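Local structure of PHOX (Pseudomonas fluorescens, 4A9V) at residues A[279-284]-A[436-441]; A[300-305]-A[323-328]. The protein hydrolyses phosphate monoesters as an alkaline phosphatase of the PhoX family, a beta-propeller enzyme whose cofactor combines iron and calcium. All blocks are in the same frame, centred on the assembly; numbering follows the deposited sequence.

How the contacts relate
Both contacts lie on the same side of the chain's centre, their own centres about 12 Å apart, yet they solve different problems. Contact 2 is a buried pairing of neighbouring strands, 296-303 with 322-329, held by regular backbone hydrogen bonds and apolar side chains. Contact 1 is partly buried and joins two loops distant in sequence, using one aspartate oxygen, a methyl contact and bridging waters in place of strand pairing. The loops adjoin strands of the same large antiparallel sheet that contains contact 2. Two basic residues link the sites: R284 donates through NH1 to S303 O, and K300 reaches H439 O through NZ.

Contact 1: A[279-284]-A[436-441]; sequences ETDDGR and RDDHAS. With LI (lithium ion), chain C.
D438 carries this loop-to-loop contact, and its side chain can be followed outward. With CG anti to the backbone N (chi1 -174°), D438 crosses D281 obliquely, its CB 3.5 Å from D281 OD2. D438 CG lies 3.3 Å from D281 CG, the two carboxylates stacked with their planes 2° apart, a close approach of like charges that might raise the proton affinity of either acid. At the tip D438 OD1 accepts the nearly straight bond from D281 N (2.9 Å) and another from A440 N, both from above the carboxylate plane; the second makes an Asx turn. D438 OD2 accepts a hydrogen bond from a water that itself accepts from D282 N. Two type I beta turns, T280-G283 between strands 276-279 and 284-290 and D438-S441 between strands 428-434 and 443-451, are thereby clasped at the end of their hairpins. An alanine in place of D438 removes the acceptor shared by D281 N and A440 N and would probably loosen the clasp between the loops and the Asx turn. Beside the clasp T280 CG2 packs on A440 CB at 3.7 Å, while T280 OG1 bonds D282 OD1, which R284 NE also reaches in its guanidinium plane. A further water bridges E279 O, D281 OD1 and H439 N, accepting from the last. E279 turns away, chelating lithium through OE1 (1.9 Å) and OE2, the latter also bonded by H309.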
# COMPACT_ATOMS: atom_id res chain seq x y z
N GLU A 279 -14.65 -3.14 12.34
CA GLU A 279 -16.04 -3.53 12.42
C GLU A 279 -16.74 -2.57 13.36
O GLU A 279 -16.20 -2.23 14.41
CB GLU A 279 -16.14 -4.97 12.94
CG GLU A 279 -17.53 -5.59 12.93
CD GLU A 279 -17.56 -7.08 13.29
OE1 GLU A 279 -16.49 -7.70 13.50
OE2 GLU A 279 -18.65 -7.67 13.27
N THR A 280 -17.93 -2.11 12.98
CA THR A 280 -18.74 -1.30 13.89
C THR A 280 -19.24 -2.14 15.06
O THR A 280 -19.24 -3.37 15.01
CB THR A 280 -19.96 -0.70 13.18
OG1 THR A 280 -20.87 -1.75 12.86
CG2 THR A 280 -19.58 0.06 11.92
N ASP A 281 -19.70 -1.48 16.11
CA ASP A 281 -20.25 -2.22 17.24
C ASP A 281 -21.45 -3.07 16.82
O ASP A 281 -21.66 -4.15 17.35
CB ASP A 281 -20.65 -1.26 18.36
CG ASP A 281 -19.47 -0.72 19.13
OD1 ASP A 281 -18.30 -1.00 18.78
OD2 ASP A 281 -19.71 -0.03 20.14
N ASP A 282 -22.22 -2.60 15.84
CA ASP A 282 -23.35 -3.37 15.36
C ASP A 282 -23.02 -4.29 14.18
O ASP A 282 -23.90 -4.99 13.68
CB ASP A 282 -24.57 -2.49 15.06
CG ASP A 282 -24.41 -1.60 13.83
OD1 ASP A 282 -23.35 -1.61 13.18
OD2 ASP A 282 -25.36 -0.85 13.53
N GLY A 283 -21.74 -4.49 13.92
CA GLY A 283 -21.29 -5.64 13.13
C GLY A 283 -21.05 -5.38 11.65
O GLY A 283 -20.85 -6.33 10.89
N ARG A 284 -21.07 -4.13 11.22
CA ARG A 284 -20.83 -3.78 9.83
C ARG A 284 -19.35 -3.62 9.55
O ARG A 284 -18.58 -3.28 10.44
CB ARG A 284 -21.61 -2.52 9.47
CG ARG A 284 -23.11 -2.71 9.61
CD ARG A 284 -23.91 -1.45 9.36
NE ARG A 284 -23.63 -0.39 10.32
CZ ARG A 284 -23.47 0.88 9.95
NH1 ARG A 284 -23.49 1.19 8.66
NH2 ARG A 284 -23.26 1.82 10.84
N ARG A 436 -16.62 6.66 21.36
CA ARG A 436 -17.24 5.52 22.02
C ARG A 436 -16.53 4.20 21.70
O ARG A 436 -17.03 3.13 22.06
CB ARG A 436 -18.73 5.43 21.70
CG ARG A 436 -19.47 6.75 21.87
CD ARG A 436 -20.94 6.65 21.48
NE ARG A 436 -21.13 6.20 20.10
CZ ARG A 436 -21.20 7.01 19.04
NH1 ARG A 436 -20.64 8.22 19.07
NH2 ARG A 436 -21.60 6.52 17.87
N ASP A 437 -15.34 4.29 21.11
CA ASP A 437 -14.66 3.10 20.59
C ASP A 437 -15.54 2.30 19.63
O ASP A 437 -15.31 1.11 19.41
CB ASP A 437 -14.11 2.23 21.73
CG ASP A 437 -13.07 2.96 22.56
OD1 ASP A 437 -12.12 3.50 21.96
OD2 ASP A 437 -13.26 3.06 23.79
N ASP A 438 -16.48 2.99 18.98
CA ASP A 438 -17.32 2.39 17.95
C ASP A 438 -16.90 2.95 16.59
O ASP A 438 -16.95 4.16 16.37
CB ASP A 438 -18.79 2.74 18.21
CG ASP A 438 -19.74 2.04 17.27
OD1 ASP A 438 -19.28 1.37 16.31
OD2 ASP A 438 -20.96 2.17 17.47
N HIS A 439 -16.46 2.07 15.70
CA HIS A 439 -16.05 2.50 14.37
C HIS A 439 -17.18 3.00 13.52
O HIS A 439 -16.94 3.61 12.47
CB HIS A 439 -15.29 1.39 13.65
CG HIS A 439 -13.94 1.12 14.24
ND1 HIS A 439 -12.87 1.92 14.00
CD2 HIS A 439 -13.51 0.13 15.12
CE1 HIS A 439 -11.82 1.46 14.71
NE2 HIS A 439 -12.21 0.36 15.38
N ALA A 440 -18.42 2.89 14.00
CA ALA A 440 -19.54 3.55 13.34
C ALA A 440 -19.56 5.07 13.56
O ALA A 440 -20.30 5.77 12.88
CB ALA A 440 -20.87 2.96 13.79
N SER A 441 -18.88 5.55 14.59
CA SER A 441 -18.96 6.96 14.95
C SER A 441 -18.45 7.86 13.83
O SER A 441 -17.52 7.51 13.10
CB SER A 441 -18.19 7.24 16.23
OG SER A 441 -18.79 6.55 17.30
LI LI C . -17.63 -7.05 14.90
O HOH W 1 -16.46 -0.68 16.64
O HOH W 2 -17.80 -5.19 16.65
O HOH W 3 -16.27 -0.96 20.37
O HOH W 4 -17.66 0.46 21.71
O HOH W 5 -22.48 0.44 15.78
O HOH W 6 -18.67 -9.14 15.81

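Contact 2: A[300-305]-A[323-328]; sequences KFVSRD and TLYVAR
Three consecutive antiparallel pairs set the register here: K300 with Y325 and V302 with T323 are hydrogen-bonded, and F301 with L324 between them is non-hydrogen-bonded. The shortest of the four backbone bonds is Y325 N to K300 O at 2.7 Å. This bond, V302 N to T323 O and T323 N to V302 O all lie in the carbonyl plane, whereas K300 N meets Y325 O from above it. Side chains alternate across the sheet. On one face F301 holds CG anti to its backbone N (chi1 176°), which lays the ring along the neighbouring strand so that CD1 comes 3.6 Å from T323 O. L324, also anti at chi1, turns CD1 back over K300 O, and F301 CB lies 4.2 Å from that methyl.

The other face carries K300, V302, T323 and Y325. Y325 has CG beside its own backbone N (chi1 -60°), presenting the ring edge to K300 O, with CD1 3.5 Å away. T323 CG2 sits over one ring face, offset toward the rim, 3.5 Å above the plane. V302 CG2 reaches Y325 CE1 obliquely at 3.9 Å. K300 is extended throughout, carrying NZ to H439 O and toward a cation-pi contact with W345. A water joins V302 O to T323 OG1. Within this antiparallel sheet of the beta-propeller enzyme, an ammonium held by H439 O and paired with W345 in a buried setting is likely to stay charged, and it ties the two strands to the 436-441 loop.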
# COMPACT_ATOMS: atom_id res chain seq x y z
N LYS A 300 -13.06 6.61 4.60
CA LYS A 300 -13.61 5.54 5.43
C LYS A 300 -14.88 5.03 4.76
O LYS A 300 -15.81 5.80 4.53
CB LYS A 300 -13.92 6.07 6.82
CG LYS A 300 -14.61 5.11 7.76
CD LYS A 300 -15.16 5.90 8.95
CE LYS A 300 -15.79 5.02 10.02
NZ LYS A 300 -16.39 5.87 11.09
N PHE A 301 -14.94 3.73 4.50
CA PHE A 301 -16.15 3.10 3.99
C PHE A 301 -16.79 2.29 5.10
O PHE A 301 -16.10 1.57 5.83
CB PHE A 301 -15.81 2.19 2.81
CG PHE A 301 -16.99 1.42 2.28
CD1 PHE A 301 -17.90 2.02 1.43
CD2 PHE A 301 -17.21 0.11 2.67
CE1 PHE A 301 -19.01 1.33 0.98
CE2 PHE A 301 -18.29 -0.60 2.18
CZ PHE A 301 -19.19 0.01 1.33
N VAL A 302 -18.11 2.39 5.22
CA VAL A 302 -18.86 1.57 6.17
C VAL A 302 -19.96 0.82 5.42
O VAL A 302 -20.75 1.43 4.71
CB VAL A 302 -19.50 2.42 7.28
CG1 VAL A 302 -20.22 1.52 8.27
CG2 VAL A 302 -18.45 3.28 7.97
N SER A 303 -19.96 -0.51 5.51
CA SER A 303 -20.91 -1.30 4.74
C SER A 303 -22.34 -1.08 5.21
O SER A 303 -22.60 -0.76 6.37
CB SER A 303 -20.55 -2.79 4.78
OG SER A 303 -20.72 -3.35 6.06
N ARG A 304 -23.27 -1.34 4.31
CA ARG A 304 -24.69 -1.38 4.65
C ARG A 304 -25.01 -2.57 5.54
O ARG A 304 -25.73 -2.44 6.53
CB ARG A 304 -25.51 -1.47 3.36
CG ARG A 304 -27.02 -1.52 3.56
CD ARG A 304 -27.75 -1.90 2.28
NE ARG A 304 -27.41 -3.26 1.87
CZ ARG A 304 -27.69 -3.78 0.69
NH1 ARG A 304 -28.24 -3.04 -0.27
NH2 ARG A 304 -27.34 -5.04 0.43
N ASP A 305 -24.50 -3.74 5.15
CA ASP A 305 -24.87 -5.00 5.79
C ASP A 305 -23.90 -5.36 6.90
O ASP A 305 -22.70 -5.04 6.86
CB ASP A 305 -24.89 -6.11 4.74
CG ASP A 305 -25.79 -5.78 3.56
OD1 ASP A 305 -26.89 -5.23 3.78
OD2 ASP A 305 -25.40 -6.10 2.42
N THR A 323 -21.59 3.38 2.71
CA THR A 323 -21.36 4.81 2.67
C THR A 323 -19.86 5.09 2.73
O THR A 323 -19.16 4.56 3.60
CB THR A 323 -22.04 5.53 3.85
OG1 THR A 323 -23.40 5.09 3.95
CG2 THR A 323 -22.00 7.03 3.66
N LEU A 324 -19.40 5.94 1.82
CA LEU A 324 -18.02 6.44 1.81
C LEU A 324 -17.96 7.82 2.45
O LEU A 324 -18.78 8.69 2.14
CB LEU A 324 -17.50 6.49 0.37
CG LEU A 324 -16.04 6.89 0.18
CD1 LEU A 324 -15.10 5.84 0.77
CD2 LEU A 324 -15.75 7.12 -1.29
N TYR A 325 -17.02 7.97 3.38
CA TYR A 325 -16.78 9.22 4.10
C TYR A 325 -15.36 9.70 3.82
O TYR A 325 -14.48 8.91 3.49
CB TYR A 325 -16.92 9.00 5.60
CG TYR A 325 -18.28 8.51 6.04
CD1 TYR A 325 -18.58 7.15 6.09
CD2 TYR A 325 -19.23 9.40 6.53
CE1 TYR A 325 -19.80 6.70 6.55
CE2 TYR A 325 -20.46 8.96 6.98
CZ TYR A 325 -20.74 7.61 6.97
OH TYR A 325 -21.98 7.17 7.39
N VAL A 326 -15.12 10.97 4.12
CA VAL A 326 -13.79 11.55 4.06
C VAL A 326 -13.55 12.38 5.32
O VAL A 326 -14.50 12.88 5.93
CB VAL A 326 -13.61 12.39 2.77
CG1 VAL A 326 -14.45 13.66 2.82
CG2 VAL A 326 -12.14 12.70 2.53
N ALA A 327 -12.29 12.47 5.76
CA ALA A 327 -11.96 13.08 7.04
C ALA A 327 -11.74 14.58 6.95
O ALA A 327 -11.06 15.08 6.04
CB ALA A 327 -10.73 12.41 7.64
N ARG A 328 -12.16 15.26 8.02
CA ARG A 328 -11.69 16.61 8.34
C ARG A 328 -11.08 16.57 9.74
O ARG A 328 -11.57 15.87 10.61
CB ARG A 328 -12.85 17.61 8.28
CG ARG A 328 -12.40 19.07 8.38
CD ARG A 328 -13.57 20.03 8.49
NE ARG A 328 -14.39 20.05 7.29
CZ ARG A 328 -15.58 20.64 7.21
NH1 ARG A 328 -16.10 21.20 8.29
NH2 ARG A 328 -16.27 20.61 6.08
O HOH W 7 -23.13 2.76 5.53